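Local atomic coordinates of peptidyl tryptophan dihydroxylase (PDB entry 7CTQ), a protein that acts as an FAD-dependent monooxygenase that dihydroxylates a peptidyl tryptophan during biogenesis of a tryptophylquinone cofactor. Residues E44-V57 against L270-A282. Numbering follows the deposited sequence.
Sequences EGVSQRVLEGLRHV and LSGNGIFQSLSSA. With FAD (flavin-adenine dinucleotide), chain C.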
loop_
_atom_site.group_PDB
_atom_site.type_symbol
_atom_site.label_atom_id
_atom_site.label_comp_id
_atom_site.label_asym_id
_atom_site.label_seq_id
_atom_site.Cartn_x
_atom_site.Cartn_y
_atom_site.Cartn_z
ATOM N N GLU A 44 4.254 -13.913 3.045
ATOM C CA GLU A 44 4.616 -12.588 3.497
ATOM C C GLU A 44 4.435 -12.505 5.002
ATOM O O GLU A 44 3.683 -13.278 5.598
ATOM C CB GLU A 44 3.760 -11.532 2.794
ATOM C CG GLU A 44 4.151 -11.311 1.343
ATOM C CD GLU A 44 3.064 -10.647 0.524
ATOM O OE1 GLU A 44 3.328 -10.325 -0.656
ATOM O OE2 GLU A 44 1.947 -10.452 1.050
ATOM N N GLY A 45 5.155 -11.567 5.614
ATOM C CA GLY A 45 4.970 -11.265 7.020
ATOM C C GLY A 45 3.870 -10.232 7.185
ATOM O O GLY A 45 3.869 -9.201 6.508
ATOM N N VAL A 46 2.925 -10.521 8.077
ATOM C CA VAL A 46 1.816 -9.615 8.345
ATOM C C VAL A 46 1.779 -9.307 9.835
ATOM O O VAL A 46 2.106 -10.151 10.675
ATOM C CB VAL A 46 0.459 -10.187 7.867
ATOM C CG1 VAL A 46 0.390 -10.187 6.338
ATOM C CG2 VAL A 46 0.226 -11.594 8.428
ATOM N N SER A 47 1.387 -8.076 10.155
ATOM C CA SER A 47 1.283 -7.624 11.533
ATOM C C SER A 47 -0.114 -7.916 12.081
ATOM O O SER A 47 -1.003 -8.410 11.381
ATOM C CB SER A 47 1.617 -6.134 11.637
ATOM O OG SER A 47 0.654 -5.320 10.979
ATOM N N GLN A 48 -0.297 -7.617 13.371
ATOM C CA GLN A 48 -1.609 -7.752 13.998
ATOM C C GLN A 48 -2.610 -6.783 13.380
ATOM O O GLN A 48 -3.786 -7.122 13.201
ATOM C CB GLN A 48 -1.496 -7.519 15.509
ATOM C CG GLN A 48 -0.971 -6.132 15.921
ATOM C CD GLN A 48 0.535 -5.970 15.736
ATOM O OE1 GLN A 48 1.268 -6.954 15.605
ATOM N NE2 GLN A 48 1.000 -4.723 15.722
ATOM N N ARG A 49 -2.149 -5.576 13.037
ATOM C CA ARG A 49 -3.027 -4.561 12.466
ATOM C C ARG A 49 -3.615 -5.024 11.136
ATOM O O ARG A 49 -4.825 -4.912 10.909
ATOM C CB ARG A 49 -2.249 -3.252 12.282
ATOM C CG ARG A 49 -3.068 -1.983 12.513
ATOM C CD ARG A 49 -2.439 -0.789 11.810
ATOM N NE ARG A 49 -0.983 -0.900 11.743
ATOM C CZ ARG A 49 -0.189 -0.019 11.138
ATOM N NH1 ARG A 49 -0.708 1.052 10.543
ATOM N NH2 ARG A 49 1.127 -0.206 11.131
ATOM N N VAL A 50 -2.766 -5.560 10.252
ATOM C CA VAL A 50 -3.183 -5.892 8.890
ATOM C C VAL A 50 -4.382 -6.830 8.899
ATOM O O VAL A 50 -5.311 -6.689 8.090
ATOM C CB VAL A 50 -2.003 -6.501 8.110
ATOM C CG1 VAL A 50 -2.439 -6.923 6.724
ATOM C CG2 VAL A 50 -0.845 -5.503 8.021
ATOM N N LEU A 51 -4.398 -7.792 9.820
ATOM C CA LEU A 51 -5.366 -8.879 9.711
ATOM C C LEU A 51 -6.768 -8.420 10.110
ATOM O O LEU A 51 -7.753 -8.781 9.460
ATOM C CB LEU A 51 -4.888 -10.073 10.553
ATOM C CG LEU A 51 -3.688 -10.880 10.046
ATOM C CD1 LEU A 51 -3.122 -11.841 11.221
ATOM C CD2 LEU A 51 -3.880 -11.487 8.623
ATOM N N GLU A 52 -6.874 -7.582 11.142
ATOM C CA GLU A 52 -8.165 -6.971 11.433
ATOM C C GLU A 52 -8.441 -5.775 10.527
ATOM O O GLU A 52 -9.606 -5.481 10.222
ATOM C CB GLU A 52 -8.256 -6.565 12.906
ATOM C CG GLU A 52 -8.596 -7.742 13.817
ATOM C CD GLU A 52 -7.666 -7.860 15.007
ATOM O OE1 GLU A 52 -7.764 -8.865 15.747
ATOM O OE2 GLU A 52 -6.848 -6.936 15.215
ATOM N N GLY A 53 -7.394 -5.071 10.092
ATOM C CA GLY A 53 -7.547 -4.156 8.975
ATOM C C GLY A 53 -8.086 -4.842 7.735
ATOM O O GLY A 53 -8.829 -4.237 6.961
ATOM N N LEU A 54 -7.729 -6.115 7.532
ATOM C CA LEU A 54 -8.252 -6.881 6.407
ATOM C C LEU A 54 -9.691 -7.326 6.619
ATOM O O LEU A 54 -10.391 -7.577 5.634
ATOM C CB LEU A 54 -7.371 -8.104 6.135
ATOM C CG LEU A 54 -6.412 -7.929 4.954
ATOM C CD1 LEU A 54 -5.280 -8.929 5.016
ATOM C CD2 LEU A 54 -7.151 -8.042 3.633
ATOM N N ARG A 55 -10.151 -7.437 7.867
ATOM C CA ARG A 55 -11.564 -7.708 8.087
ATOM C C ARG A 55 -12.369 -6.422 8.223
ATOM O O ARG A 55 -13.564 -6.412 7.910
ATOM C CB ARG A 55 -11.759 -8.618 9.315
ATOM C CG ARG A 55 -13.201 -8.677 9.810
ATOM C CD ARG A 55 -13.966 -9.911 9.291
ATOM N NE ARG A 55 -14.594 -9.669 7.988
ATOM C CZ ARG A 55 -14.917 -10.616 7.104
ATOM N NH1 ARG A 55 -14.720 -11.902 7.381
ATOM N NH2 ARG A 55 -15.480 -10.279 5.952
ATOM N N HIS A 56 -11.728 -5.330 8.645
ATOM C CA HIS A 56 -12.344 -4.011 8.520
ATOM C C HIS A 56 -12.844 -3.773 7.101
ATOM O O HIS A 56 -13.930 -3.214 6.897
ATOM C CB HIS A 56 -11.333 -2.929 8.924
ATOM C CG HIS A 56 -11.769 -1.525 8.626
ATOM N ND1 HIS A 56 -13.093 -1.140 8.599
ATOM C CD2 HIS A 56 -11.047 -0.410 8.357
ATOM C CE1 HIS A 56 -13.168 0.149 8.316
ATOM N NE2 HIS A 56 -11.941 0.616 8.166
ATOM N N VAL A 57 -12.074 -4.212 6.106
ATOM C CA VAL A 57 -12.472 -4.036 4.715
ATOM C C VAL A 57 -13.431 -5.122 4.242
ATOM O O VAL A 57 -14.059 -4.971 3.186
ATOM C CB VAL A 57 -11.236 -3.998 3.802
ATOM C CG1 VAL A 57 -11.591 -3.353 2.496
ATOM C CG2 VAL A 57 -10.125 -3.222 4.461
ATOM N N LEU A 270 10.275 -3.520 3.229
ATOM C CA LEU A 270 10.908 -3.597 4.547
ATOM C C LEU A 270 9.910 -3.454 5.700
ATOM O O LEU A 270 10.130 -4.019 6.780
ATOM C CB LEU A 270 12.001 -2.534 4.682
ATOM C CG LEU A 270 12.750 -2.556 6.017
ATOM C CD1 LEU A 270 13.317 -3.953 6.313
ATOM C CD2 LEU A 270 13.855 -1.516 6.066
ATOM N N SER A 271 8.815 -2.713 5.510
ATOM C CA SER A 271 7.940 -2.433 6.646
ATOM C C SER A 271 7.211 -3.676 7.143
ATOM O O SER A 271 6.730 -3.684 8.280
ATOM C CB SER A 271 6.914 -1.363 6.281
ATOM O OG SER A 271 5.947 -1.896 5.384
ATOM N N GLY A 272 7.133 -4.723 6.329
ATOM C CA GLY A 272 6.252 -5.827 6.650
ATOM C C GLY A 272 4.796 -5.432 6.663
ATOM O O GLY A 272 3.984 -6.090 7.319
ATOM N N ASN A 273 4.442 -4.361 5.937
ATOM C CA ASN A 273 3.123 -3.753 6.040
ATOM C C ASN A 273 2.536 -3.419 4.678
ATOM O O ASN A 273 1.617 -2.599 4.599
ATOM C CB ASN A 273 3.189 -2.483 6.885
ATOM C CG ASN A 273 2.781 -2.719 8.315
ATOM O OD1 ASN A 273 1.652 -2.418 8.703
ATOM N ND2 ASN A 273 3.698 -3.264 9.114
ATOM N N GLY A 274 3.027 -4.047 3.606
ATOM C CA GLY A 274 2.617 -3.647 2.268
ATOM C C GLY A 274 1.133 -3.828 2.014
ATOM O O GLY A 274 0.489 -2.974 1.393
ATOM N N ILE A 275 0.564 -4.938 2.493
ATOM C CA ILE A 275 -0.853 -5.193 2.249
ATOM C C ILE A 275 -1.704 -4.092 2.873
ATOM O O ILE A 275 -2.679 -3.618 2.270
ATOM C CB ILE A 275 -1.247 -6.590 2.767
ATOM C CG1 ILE A 275 -0.690 -7.674 1.830
ATOM C CG2 ILE A 275 -2.741 -6.711 2.842
ATOM C CD1 ILE A 275 -0.638 -9.068 2.445
ATOM N N PHE A 276 -1.334 -3.653 4.077
ATOM C CA PHE A 276 -2.052 -2.560 4.724
ATOM C C PHE A 276 -1.929 -1.275 3.916
ATOM O O PHE A 276 -2.909 -0.535 3.750
ATOM C CB PHE A 276 -1.513 -2.354 6.140
ATOM C CG PHE A 276 -2.114 -1.175 6.856
ATOM C CD1 PHE A 276 -3.223 -1.337 7.671
ATOM C CD2 PHE A 276 -1.566 0.100 6.721
ATOM C CE1 PHE A 276 -3.782 -0.247 8.336
ATOM C CE2 PHE A 276 -2.116 1.188 7.383
ATOM C CZ PHE A 276 -3.226 1.016 8.190
ATOM N N GLN A 277 -0.722 -0.985 3.433
ATOM C CA GLN A 277 -0.488 0.221 2.651
ATOM C C GLN A 277 -1.258 0.185 1.336
ATOM O O GLN A 277 -1.745 1.222 0.864
ATOM C CB GLN A 277 1.005 0.379 2.427
ATOM C CG GLN A 277 1.742 0.518 3.742
ATOM C CD GLN A 277 3.229 0.444 3.586
ATOM O OE1 GLN A 277 3.724 0.089 2.523
ATOM N NE2 GLN A 277 3.958 0.774 4.643
ATOM N N SER A 278 -1.398 -1.003 0.739
ATOM C CA SER A 278 -2.201 -1.127 -0.472
ATOM C C SER A 278 -3.680 -0.942 -0.172
ATOM O O SER A 278 -4.411 -0.345 -0.972
ATOM C CB SER A 278 -1.941 -2.482 -1.130
ATOM O OG SER A 278 -0.616 -2.909 -0.857
ATOM N N LEU A 279 -4.139 -1.439 0.982
ATOM C CA LEU A 279 -5.523 -1.210 1.390
ATOM C C LEU A 279 -5.795 0.276 1.618
ATOM O O LEU A 279 -6.871 0.784 1.258
ATOM C CB LEU A 279 -5.838 -2.022 2.654
ATOM C CG LEU A 279 -5.885 -3.554 2.528
ATOM C CD1 LEU A 279 -6.114 -4.205 3.891
ATOM C CD2 LEU A 279 -6.964 -4.000 1.526
ATOM N N SER A 280 -4.826 0.992 2.198
ATOM C CA SER A 280 -4.976 2.435 2.404
ATOM C C SER A 280 -5.210 3.167 1.092
ATOM O O SER A 280 -5.955 4.156 1.043
ATOM C CB SER A 280 -3.731 3.002 3.089
ATOM O OG SER A 280 -3.564 2.407 4.362
ATOM N N SER A 281 -4.561 2.709 0.018
ATOM C CA SER A 281 -4.694 3.387 -1.262
ATOM C C SER A 281 -6.072 3.160 -1.865
ATOM O O SER A 281 -6.539 3.985 -2.654
ATOM C CB SER A 281 -3.603 2.910 -2.219
ATOM O OG SER A 281 -3.862 1.584 -2.656
ATOM N N ALA A 282 -6.744 2.066 -1.490
ATOM C CA ALA A 282 -8.070 1.754 -2.008
ATOM C C ALA A 282 -9.192 2.231 -1.101
ATOM O O ALA A 282 -10.357 2.201 -1.515
ATOM C CB ALA A 282 -8.210 0.240 -2.231
HETATM P PA FAD C . -1.648 -7.808 -5.847
HETATM O O1A FAD C . -1.774 -8.354 -4.478
HETATM O O2A FAD C . -0.306 -8.115 -6.497
HETATM O O5B FAD C . -2.885 -8.261 -6.685
HETATM C C5B FAD C . -2.868 -8.237 -8.126
HETATM C C4B FAD C . -3.763 -9.358 -8.584
HETATM O O4B FAD C . -3.973 -9.243 -10.010
HETATM C C3B FAD C . -3.237 -10.776 -8.335
HETATM O O3B FAD C . -4.306 -11.636 -7.948
HETATM C C2B FAD C . -2.623 -11.158 -9.688
HETATM O O2B FAD C . -2.660 -12.560 -9.948
HETATM C C1B FAD C . -3.577 -10.441 -10.643
HETATM N N9A FAD C . -3.068 -10.128 -11.971
HETATM C C8A FAD C . -1.820 -9.711 -12.340
HETATM N N7A FAD C . -1.673 -9.497 -13.625
HETATM C C5A FAD C . -2.911 -9.832 -14.142
HETATM C C6A FAD C . -3.421 -9.851 -15.457
HETATM N N6A FAD C . -2.714 -9.509 -16.533
HETATM N N1A FAD C . -4.713 -10.232 -15.636
HETATM C C2A FAD C . -5.431 -10.577 -14.564
HETATM N N3A FAD C . -5.049 -10.599 -13.281
HETATM C C4A FAD C . -3.779 -10.213 -13.134
HETATM N N1 FAD C . 3.220 -6.964 1.953
HETATM C C2 FAD C . 3.018 -7.359 3.246
HETATM O O2 FAD C . 2.013 -7.027 3.877
HETATM N N3 FAD C . 3.951 -8.162 3.871
HETATM C C4 FAD C . 5.119 -8.636 3.311
HETATM O O4 FAD C . 5.870 -9.357 3.965
HETATM C C4X FAD C . 5.329 -8.211 1.940
HETATM N N5 FAD C . 6.417 -8.609 1.335
HETATM C C5X FAD C . 6.619 -8.203 0.026
HETATM C C6 FAD C . 7.779 -8.612 -0.634
HETATM C C7 FAD C . 8.036 -8.218 -1.943
HETATM C C7M FAD C . 9.297 -8.681 -2.625
HETATM C C8 FAD C . 7.117 -7.392 -2.610
HETATM C C8M FAD C . 7.360 -6.955 -4.030
HETATM C C9 FAD C . 5.958 -6.986 -1.958
HETATM C C9A FAD C . 5.707 -7.378 -0.648
HETATM N N10 FAD C . 4.537 -6.987 0.035
HETATM C C10 FAD C . 4.324 -7.373 1.343
HETATM C "C1'" FAD C . 3.573 -6.090 -0.605
HETATM C "C2'" FAD C . 2.295 -6.770 -1.066
HETATM O "O2'" FAD C . 2.575 -7.929 -1.851
HETATM C "C3'" FAD C . 1.496 -5.766 -1.895
HETATM O "O3'" FAD C . 1.467 -4.539 -1.175
HETATM C "C4'" FAD C . 0.059 -6.162 -2.215
HETATM O "O4'" FAD C . -0.032 -7.543 -2.579
HETATM C "C5'" FAD C . -0.505 -5.293 -3.314
HETATM O "O5'" FAD C . -1.908 -5.568 -3.439
HETATM P P FAD C . -2.646 -5.373 -4.798
HETATM O O1P FAD C . -2.489 -3.893 -5.182
HETATM O O2P FAD C . -4.035 -5.903 -4.724
HETATM O O3P FAD C . -1.773 -6.226 -5.812
#
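Glu44, its chain laid over one face of the isoalloxazine, brings OE2 to 3.2 Å from Ile275 CD1. Nearby Val50 straddles two residues, CG1 lying against Ile275 CG2 at 3.9 Å while CG2 rests on Phe276 CB; its CG1 stands anti to the backbone N (chi1 177°), which directs both methyls to the opposing helix. Leu54 and Val57 carry the apolar contact onward to Leu279, whose CD1 is 3.9 Å from Leu54 CG. At the more exposed margin Arg49 makes a cation-pi contact: its CZ sits 4.4 Å from the Phe276 ring centroid, 11° off the ring normal, although the guanidinium is clearly tilted to the ring. The contact joins a strand-turn-helix unit, 43-46 followed by 48-56, to helix 274-282, whose N-terminal end faces the isoalloxazine, consistent with the PHBH-like FAD-binding fold of flavoprotein monooxygenases. There Ile275 N donates an almost straight hydrogen bond to FAD O2 (2.9 Å, 172°), so the helix dipole could polarise that carbonyl and stabilise negative charge on the reduced flavin. Gly45 grips the same pyrimidine edge through two backbone bonds, its N donating to FAD O4 and its O accepting from FAD N3 at 2.8 Å. Glu44 OE1 takes a bond from ribityl O2', and OE2 is salt-bridged to Arg91; an alanine here would probably leave Arg91 without this carboxylate, O2' without this acceptor, and this flavin face without the chain laid over it. Farther out, Asn273 ND2 bonds to Ser271 O at 3.2 Å, fixing the amide with OD1 over one face of the Arg49 guanidinium.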